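Local coordinates for protein pyroglutatmate porin OpdO (Pseudomonas aeruginosa, PDB 3SZV) that probably acts as an outer-membrane porin of the OprD family, a beta-barrel channel thought to pass small carboxylates such as pyroglutamate across the outer membrane, at residues D176-R188 with G282-P294. Residues are numbered along the deposited sequence; the frame is centred on the assembly and turned at random. Where two conformers were deposited one is given.
Sequences DYQVFSANRIGGR and GDDPYPYIAGSDP
N183 and A290 sit at the heart of a single antiparallel bridge of 181-183 with 288-290. The amide of N183 donates to Y288 O (N to O 2.8 Å), approaching nearly in line with the carbonyl, and the A290 amide returns a bond to S181 O at the same length. Each bond is nearly straight at its hydrogen, and together they bracket A182 and I289, a non-hydrogen-bonded pair.

Beside this bridge the N183 side chain lies flat on the Y288 ring. CB stands 3.7 Å from the ring centroid and 10° off its normal, a CH-pi contact, while the amide plane is only 21° from the ring plane. With CG anti to the backbone N (chi1 -167°), the amide lies over the CZ and OH end of the ring face. P294 CB packs on the opposite face, so the phenol is sandwiched, and its OH is hydrogen-bonded to D304.

Apolar contacts continue on both flanks: F180 CD1 meets I289 CG2 at 3.7 Å, and I185 CD1 reaches P287 CB at 3.8 Å. The extended R184 chain slides past P285, with R184 CD 3.7 Å from P285 CB. Its guanidinium forms a salt bridge with D304, which thus serves both R184 and Y288.

Three waters bridge the two segments. One joins S181 N to A290 O, a second N183 O, N183 ND2, R184 NH1 and Y286 O, and a third N183 OD1 to G291 N. G291 belongs to a type II turn from I289 to S292, whose I289 O accepts from both the amide and OG of S292.

The hairpin 180-188 is thereby tied to the long loop between strands 271-281 and 311-320, an arrangement consistent with the inward-folded loops that narrow the channel in OprD-family barrels.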
ATOM      1  N   ASP A 176      11.919  10.295 -11.137  1.00 29.14           N
ATOM      2  CA  ASP A 176      12.733  11.098 -10.232  1.00 29.80           C
ATOM      3  C   ASP A 176      12.205  11.108  -8.807  1.00 26.36           C
ATOM      4  O   ASP A 176      11.006  11.241  -8.580  1.00 25.60           O
ATOM      5  CB  ASP A 176      12.840  12.538 -10.745  1.00 38.05           C
ATOM      6  CG  ASP A 176      13.834  12.683 -11.883  1.00 51.84           C
ATOM      7  OD1 ASP A 176      14.350  11.653 -12.367  1.00 59.49           O
ATOM      8  OD2 ASP A 176      14.096  13.832 -12.297  1.00 61.77           O
ATOM      9  N   TYR A 177      13.112  10.950  -7.847  1.00 24.03           N
ATOM     10  CA  TYR A 177      12.788  11.209  -6.452  1.00 22.41           C
ATOM     11  C   TYR A 177      12.498  12.693  -6.271  1.00 23.26           C
ATOM     12  O   TYR A 177      13.208  13.544  -6.812  1.00 25.88           O
ATOM     13  CB  TYR A 177      13.946  10.799  -5.540  1.00 22.40           C
ATOM     14  CG  TYR A 177      14.076   9.307  -5.313  1.00 22.21           C
ATOM     15  CD1 TYR A 177      15.242   8.633  -5.650  1.00 23.43           C
ATOM     16  CD2 TYR A 177      13.036   8.579  -4.754  1.00 21.70           C
ATOM     17  CE1 TYR A 177      15.367   7.270  -5.435  1.00 24.60           C
ATOM     18  CE2 TYR A 177      13.146   7.225  -4.533  1.00 21.11           C
ATOM     19  CZ  TYR A 177      14.309   6.570  -4.869  1.00 22.31           C
ATOM     20  OH  TYR A 177      14.428   5.206  -4.664  1.00 23.81           O
ATOM     21  N   GLN A 178      11.450  12.997  -5.515  1.00 20.97           N
ATOM     22  CA  GLN A 178      11.114  14.379  -5.186  1.00 21.34           C
ATOM     23  C   GLN A 178      10.788  14.496  -3.711  1.00 21.15           C
ATOM     24  O   GLN A 178      10.636  13.495  -3.013  1.00 20.17           O
ATOM     25  CB  GLN A 178       9.934  14.873  -6.028  1.00 23.82           C
ATOM     26  CG  GLN A 178       8.648  14.097  -5.830  1.00 29.40           C
ATOM     27  CD  GLN A 178       7.623  14.377  -6.922  1.00 53.76           C
ATOM     28  OE1 GLN A 178       7.871  14.129  -8.103  1.00 41.10           O
ATOM     29  NE2 GLN A 178       6.466  14.896  -6.528  1.00 46.63           N
ATOM     30  N   VAL A 179      10.685  15.723  -3.217  1.00 20.63           N
ATOM     31  CA  VAL A 179      10.294  15.908  -1.826  1.00 19.33           C
ATOM     32  C   VAL A 179       8.813  15.597  -1.626  1.00 20.87           C
ATOM     33  O   VAL A 179       8.051  15.430  -2.585  1.00 21.03           O
ATOM     34  CB  VAL A 179      10.610  17.325  -1.308  1.00 25.76           C
ATOM     35  CG1 VAL A 179      12.112  17.603  -1.376  1.00 31.37           C
ATOM     36  CG2 VAL A 179       9.821  18.363  -2.076  1.00 28.44           C
ATOM     37  N   PHE A 180       8.413  15.518  -0.367  1.00 16.69           N
ATOM     38  CA  PHE A 180       7.054  15.128  -0.019  1.00 15.70           C
ATOM     39  C   PHE A 180       6.073  16.287   0.068  1.00 15.38           C
ATOM     40  O   PHE A 180       6.451  17.440   0.292  1.00 18.45           O
ATOM     41  CB  PHE A 180       7.030  14.479   1.369  1.00 15.35           C
ATOM     42  CG  PHE A 180       7.900  13.264   1.511  1.00 14.73           C
ATOM     43  CD1 PHE A 180       7.535  12.065   0.930  1.00 15.79           C
ATOM     44  CD2 PHE A 180       9.049  13.311   2.289  1.00 16.72           C
ATOM     45  CE1 PHE A 180       8.331  10.929   1.083  1.00 16.61           C
ATOM     46  CE2 PHE A 180       9.843  12.186   2.447  1.00 18.92           C
ATOM     47  CZ  PHE A 180       9.483  11.002   1.853  1.00 15.72           C
ATOM     48  N   SER A 181       4.800  15.944  -0.093  1.00 15.65           N
ATOM     49  CA  SER A 181       3.706  16.817   0.312  0.65 13.77           C
ATOM     50  C   SER A 181       2.617  15.946   0.915  1.00 14.50           C
ATOM     51  O   SER A 181       2.705  14.715   0.881  1.00 15.85           O
ATOM     52  CB  SER A 181       3.160  17.632  -0.866  0.65 14.52           C
ATOM     53  OG  SER A 181       2.462  16.817  -1.792  0.65 16.83           O
ATOM     54  N   ALA A 182       1.608  16.571   1.501  1.00 13.91           N
ATOM     55  CA  ALA A 182       0.505  15.825   2.102  1.00 14.29           C
ATOM     56  C   ALA A 182      -0.733  15.872   1.216  1.00 13.65           C
ATOM     57  O   ALA A 182      -1.059  16.901   0.638  1.00 15.56           O
ATOM     58  CB  ALA A 182       0.188  16.354   3.490  1.00 15.09           C
ATOM     59  N   ASN A 183      -1.397  14.731   1.098  1.00 13.65           N
ATOM     60  CA  ASN A 183      -2.637  14.635   0.334  1.00 12.83           C
ATOM     61  C   ASN A 183      -3.666  15.672   0.801  1.00 13.98           C
ATOM     62  O   ASN A 183      -3.924  15.781   2.011  1.00 14.35           O
ATOM     63  CB  ASN A 183      -3.213  13.225   0.464  1.00 13.88           C
ATOM     64  CG  ASN A 183      -4.309  12.953  -0.538  1.00 14.83           C
ATOM     65  OD1 ASN A 183      -4.046  12.771  -1.731  1.00 19.12           O
ATOM     66  ND2 ASN A 183      -5.554  12.938  -0.070  1.00 14.96           N
ATOM     67  N   ARG A 184      -4.240  16.400  -0.163  1.00 13.91           N
ATOM     68  CA  ARG A 184      -5.172  17.534   0.049  1.00 14.06           C
ATOM     69  C   ARG A 184      -4.549  18.756   0.705  1.00 14.56           C
ATOM     70  O   ARG A 184      -4.729  19.879   0.221  1.00 19.34           O
ATOM     71  CB  ARG A 184      -6.419  17.130   0.850  1.00 15.22           C
ATOM     72  CG  ARG A 184      -7.352  16.160   0.150  1.00 15.05           C
ATOM     73  CD  ARG A 184      -8.566  15.883   1.050  1.00 15.81           C
ATOM     74  NE  ARG A 184      -9.504  14.933   0.466  1.00 16.69           N
ATOM     75  CZ  ARG A 184      -9.439  13.610   0.620  1.00 14.89           C
ATOM     76  NH1 ARG A 184      -8.469  13.069   1.362  1.00 14.83           N
ATOM     77  NH2 ARG A 184     -10.346  12.836   0.036  1.00 16.19           N
ATOM     78  N   ILE A 185      -3.836  18.536   1.802  1.00 15.59           N
ATOM     79  CA  ILE A 185      -3.366  19.620   2.664  1.00 16.56           C
ATOM     80  C   ILE A 185      -2.183  20.379   2.062  1.00 18.53           C
ATOM     81  O   ILE A 185      -1.986  21.569   2.337  1.00 19.64           O
ATOM     82  CB  ILE A 185      -2.999  19.051   4.042  1.00 22.10           C
ATOM     83  CG1 ILE A 185      -4.271  18.635   4.787  1.00 22.60           C
ATOM     84  CG2 ILE A 185      -2.175  20.041   4.861  1.00 31.97           C
ATOM     85  CD1 ILE A 185      -4.048  17.447   5.711  1.00 26.95           C
ATOM     86  N   GLY A 186      -1.397  19.699   1.230  1.00 16.81           N
ATOM     87  CA  GLY A 186      -0.260  20.330   0.591  1.00 17.59           C
ATOM     88  C   GLY A 186       0.969  20.366   1.477  1.00 17.63           C
ATOM     89  O   GLY A 186       1.253  19.414   2.212  1.00 17.39           O
ATOM     90  N   GLY A 187       1.699  21.473   1.399  1.00 19.94           N
ATOM     91  CA  GLY A 187       2.939  21.619   2.134  1.00 18.96           C
ATOM     92  C   GLY A 187       4.129  21.004   1.415  1.00 21.44           C
ATOM     93  O   GLY A 187       3.987  20.359   0.375  1.00 21.17           O
ATOM     94  N   ARG A 188       5.313  21.229   1.974  1.00 18.39           N
ATOM     95  CA  ARG A 188       6.550  20.676   1.431  1.00 19.61           C
ATOM     96  C   ARG A 188       7.397  20.124   2.574  1.00 19.54           C
ATOM     97  O   ARG A 188       7.573  20.787   3.597  1.00 22.08           O
ATOM     98  CB  ARG A 188       7.321  21.750   0.665  1.00 25.47           C
ATOM     99  CG  ARG A 188       8.652  21.271   0.113  1.00 29.64           C
ATOM    100  N   GLY A 282     -12.609  16.555  13.014  1.00 18.42           N
ATOM    101  CA  GLY A 282     -11.648  17.634  13.113  1.00 18.77           C
ATOM    102  C   GLY A 282     -11.839  18.624  11.982  1.00 20.23           C
ATOM    103  O   GLY A 282     -12.716  18.446  11.129  1.00 19.92           O
ATOM    104  N   ASP A 283     -11.017  19.665  11.960  1.00 20.38           N
ATOM    105  CA  ASP A 283     -11.115  20.683  10.921  1.00 21.18           C
ATOM    106  C   ASP A 283     -10.540  20.223   9.581  1.00 17.68           C
ATOM    107  O   ASP A 283     -10.815  20.823   8.537  1.00 21.51           O
ATOM    108  CB  ASP A 283     -10.397  21.956  11.367  1.00 22.29           C
ATOM    109  CG  ASP A 283     -11.039  22.586  12.587  1.00 34.56           C
ATOM    110  OD1 ASP A 283     -10.305  23.179  13.404  1.00 56.86           O
ATOM    111  OD2 ASP A 283     -12.276  22.486  12.727  1.00 30.67           O
ATOM    112  N   ASP A 284      -9.746  19.159   9.614  1.00 16.71           N
ATOM    113  CA  ASP A 284      -8.975  18.762   8.448  1.00 17.02           C
ATOM    114  C   ASP A 284      -9.270  17.335   8.019  1.00 13.37           C
ATOM    115  O   ASP A 284      -9.750  16.519   8.808  1.00 15.62           O
ATOM    116  CB  ASP A 284      -7.484  18.936   8.745  1.00 15.90           C
ATOM    117  CG  ASP A 284      -7.136  20.375   9.009  1.00 20.70           C
ATOM    118  OD1 ASP A 284      -6.988  21.122   8.024  1.00 27.55           O
ATOM    119  OD2 ASP A 284      -7.061  20.792  10.187  1.00 17.77           O
ATOM    120  N   PRO A 285      -9.006  17.031   6.744  1.00 14.04           N
ATOM    121  CA  PRO A 285      -9.175  15.675   6.223  1.00 13.24           C
ATOM    122  C   PRO A 285      -8.011  14.800   6.684  1.00 13.51           C
ATOM    123  O   PRO A 285      -7.074  15.285   7.335  1.00 13.67           O
ATOM    124  CB  PRO A 285      -9.127  15.888   4.712  1.00 14.56           C
ATOM    125  CG  PRO A 285      -8.134  17.006   4.559  1.00 15.40           C
ATOM    126  CD  PRO A 285      -8.431  17.938   5.736  1.00 15.20           C
ATOM    127  N   TYR A 286      -8.061  13.513   6.354  1.00 12.50           N
ATOM    128  CA  TYR A 286      -7.031  12.590   6.827  1.00 12.89           C
ATOM    129  C   TYR A 286      -5.696  12.823   6.126  1.00 11.78           C
ATOM    130  O   TYR A 286      -5.608  12.708   4.910  1.00 13.22           O
ATOM    131  CB  TYR A 286      -7.484  11.179   6.548  1.00 12.41           C
ATOM    132  CG  TYR A 286      -6.574  10.111   7.110  1.00 12.27           C
ATOM    133  CD1 TYR A 286      -6.532   9.875   8.480  1.00 12.88           C
ATOM    134  CD2 TYR A 286      -5.783   9.318   6.279  1.00 11.71           C
ATOM    135  CE1 TYR A 286      -5.737   8.882   9.023  1.00 12.31           C
ATOM    136  CE2 TYR A 286      -4.969   8.318   6.822  1.00 11.28           C
ATOM    137  CZ  TYR A 286      -4.961   8.106   8.189  1.00 12.24           C
ATOM    138  OH  TYR A 286      -4.191   7.122   8.768  1.00 13.13           O
ATOM    139  N   PRO A 287      -4.653  13.149   6.894  1.00 11.65           N
ATOM    140  CA  PRO A 287      -3.386  13.432   6.223  1.00 12.96           C
ATOM    141  C   PRO A 287      -2.592  12.167   5.954  1.00 12.92           C
ATOM    142  O   PRO A 287      -2.624  11.212   6.735  1.00 13.21           O
ATOM    143  CB  PRO A 287      -2.644  14.312   7.236  1.00 15.45           C
ATOM    144  CG  PRO A 287      -3.168  13.855   8.564  1.00 21.14           C
ATOM    145  CD  PRO A 287      -4.627  13.499   8.328  1.00 11.79           C
ATOM    146  N   TYR A 288      -1.886  12.183   4.824  1.00 11.23           N
ATOM    147  CA  TYR A 288      -0.936  11.136   4.458  1.00 11.45           C
ATOM    148  C   TYR A 288      -0.047  11.675   3.368  1.00 11.43           C
ATOM    149  O   TYR A 288      -0.354  12.693   2.757  1.00 12.62           O
ATOM    150  CB  TYR A 288      -1.634   9.849   4.007  1.00 11.90           C
ATOM    151  CG  TYR A 288      -2.686   9.902   2.907  1.00 11.77           C
ATOM    152  CD1 TYR A 288      -2.411   9.419   1.633  1.00 12.88           C
ATOM    153  CD2 TYR A 288      -3.983  10.346   3.174  1.00 12.16           C
ATOM    154  CE1 TYR A 288      -3.389   9.403   0.644  1.00 13.18           C
ATOM    155  CE2 TYR A 288      -4.964  10.317   2.197  1.00 12.41           C
ATOM    156  CZ  TYR A 288      -4.657   9.850   0.935  1.00 12.24           C
ATOM    157  OH  TYR A 288      -5.597   9.780  -0.052  1.00 14.17           O
ATOM    158  N   ILE A 289       1.050  10.973   3.096  1.00 11.76           N
ATOM    159  CA  ILE A 289       1.973  11.410   2.069  1.00 13.81           C
ATOM    160  C   ILE A 289       1.303  11.344   0.691  1.00 12.52           C
ATOM    161  O   ILE A 289       0.751  10.317   0.295  1.00 12.49           O
ATOM    162  CB  ILE A 289       3.237  10.547   2.116  1.00 13.75           C
ATOM    163  CG1 ILE A 289       4.055  10.908   3.349  1.00 14.70           C
ATOM    164  CG2 ILE A 289       4.070  10.753   0.866  1.00 15.61           C
ATOM    165  CD1 ILE A 289       5.091   9.870   3.713  1.00 16.23           C
ATOM    166  N   ALA A 290       1.301  12.469  -0.025  1.00 13.84           N
ATOM    167  CA  ALA A 290       0.682  12.503  -1.348  1.00 13.24           C
ATOM    168  C   ALA A 290       1.328  11.473  -2.266  1.00 13.10           C
ATOM    169  O   ALA A 290       2.564  11.354  -2.287  1.00 14.93           O
ATOM    170  CB  ALA A 290       0.803  13.911  -1.967  1.00 15.25           C
ATOM    171  N   GLY A 291       0.499  10.745  -3.005  1.00 13.10           N
ATOM    172  CA  GLY A 291       1.008   9.728  -3.911  1.00 13.19           C
ATOM    173  C   GLY A 291       1.029   8.347  -3.293  1.00 14.55           C
ATOM    174  O   GLY A 291       1.179   7.349  -4.016  1.00 16.60           O
ATOM    175  N   SER A 292       0.889   8.287  -1.970  1.00 12.60           N
ATOM    176  CA  SER A 292       0.965   7.012  -1.249  1.00 12.42           C
ATOM    177  C   SER A 292      -0.414   6.554  -0.778  1.00 13.73           C
ATOM    178  O   SER A 292      -1.422   7.216  -1.046  1.00 14.81           O
ATOM    179  CB  SER A 292       1.951   7.125  -0.084  1.00 12.73           C
ATOM    180  OG  SER A 292       1.379   7.837   0.999  1.00 14.04           O
ATOM    181  N   ASP A 293      -0.482   5.409  -0.109  1.00 12.37           N
ATOM    182  CA  ASP A 293      -1.770   4.830   0.275  1.00 12.20           C
ATOM    183  C   ASP A 293      -2.098   5.120   1.738  1.00 11.70           C
ATOM    184  O   ASP A 293      -1.285   4.841   2.627  1.00 12.90           O
ATOM    185  CB  ASP A 293      -1.762   3.305   0.089  1.00 12.04           C
ATOM    186  CG  ASP A 293      -1.802   2.874  -1.360  1.00 15.12           C
ATOM    187  OD1 ASP A 293      -1.923   3.729  -2.258  1.00 15.86           O
ATOM    188  OD2 ASP A 293      -1.745   1.649  -1.586  1.00 18.20           O
ATOM    189  N   PRO A 294      -3.291   5.653   2.005  1.00 10.67           N
ATOM    190  CA  PRO A 294      -3.681   5.897   3.398  1.00 11.19           C
ATOM    191  C   PRO A 294      -4.174   4.613   4.042  1.00 11.11           C
ATOM    192  O   PRO A 294      -4.803   3.786   3.367  1.00 12.80           O
ATOM    193  CB  PRO A 294      -4.829   6.913   3.254  1.00 12.00           C
ATOM    194  CG  PRO A 294      -5.501   6.517   1.943  1.00 12.07           C
ATOM    195  CD  PRO A 294      -4.335   6.066   1.043  1.00 11.13           C
TER
HETATM  196  O   HOH W   1       4.584  13.270  -1.615  1.00 17.28           O
HETATM  197  O   HOH W   2      -6.066  14.009   2.684  1.00 14.98           O
HETATM  198  O   HOH W   3      -2.312  11.276  -3.161  1.00 24.81           O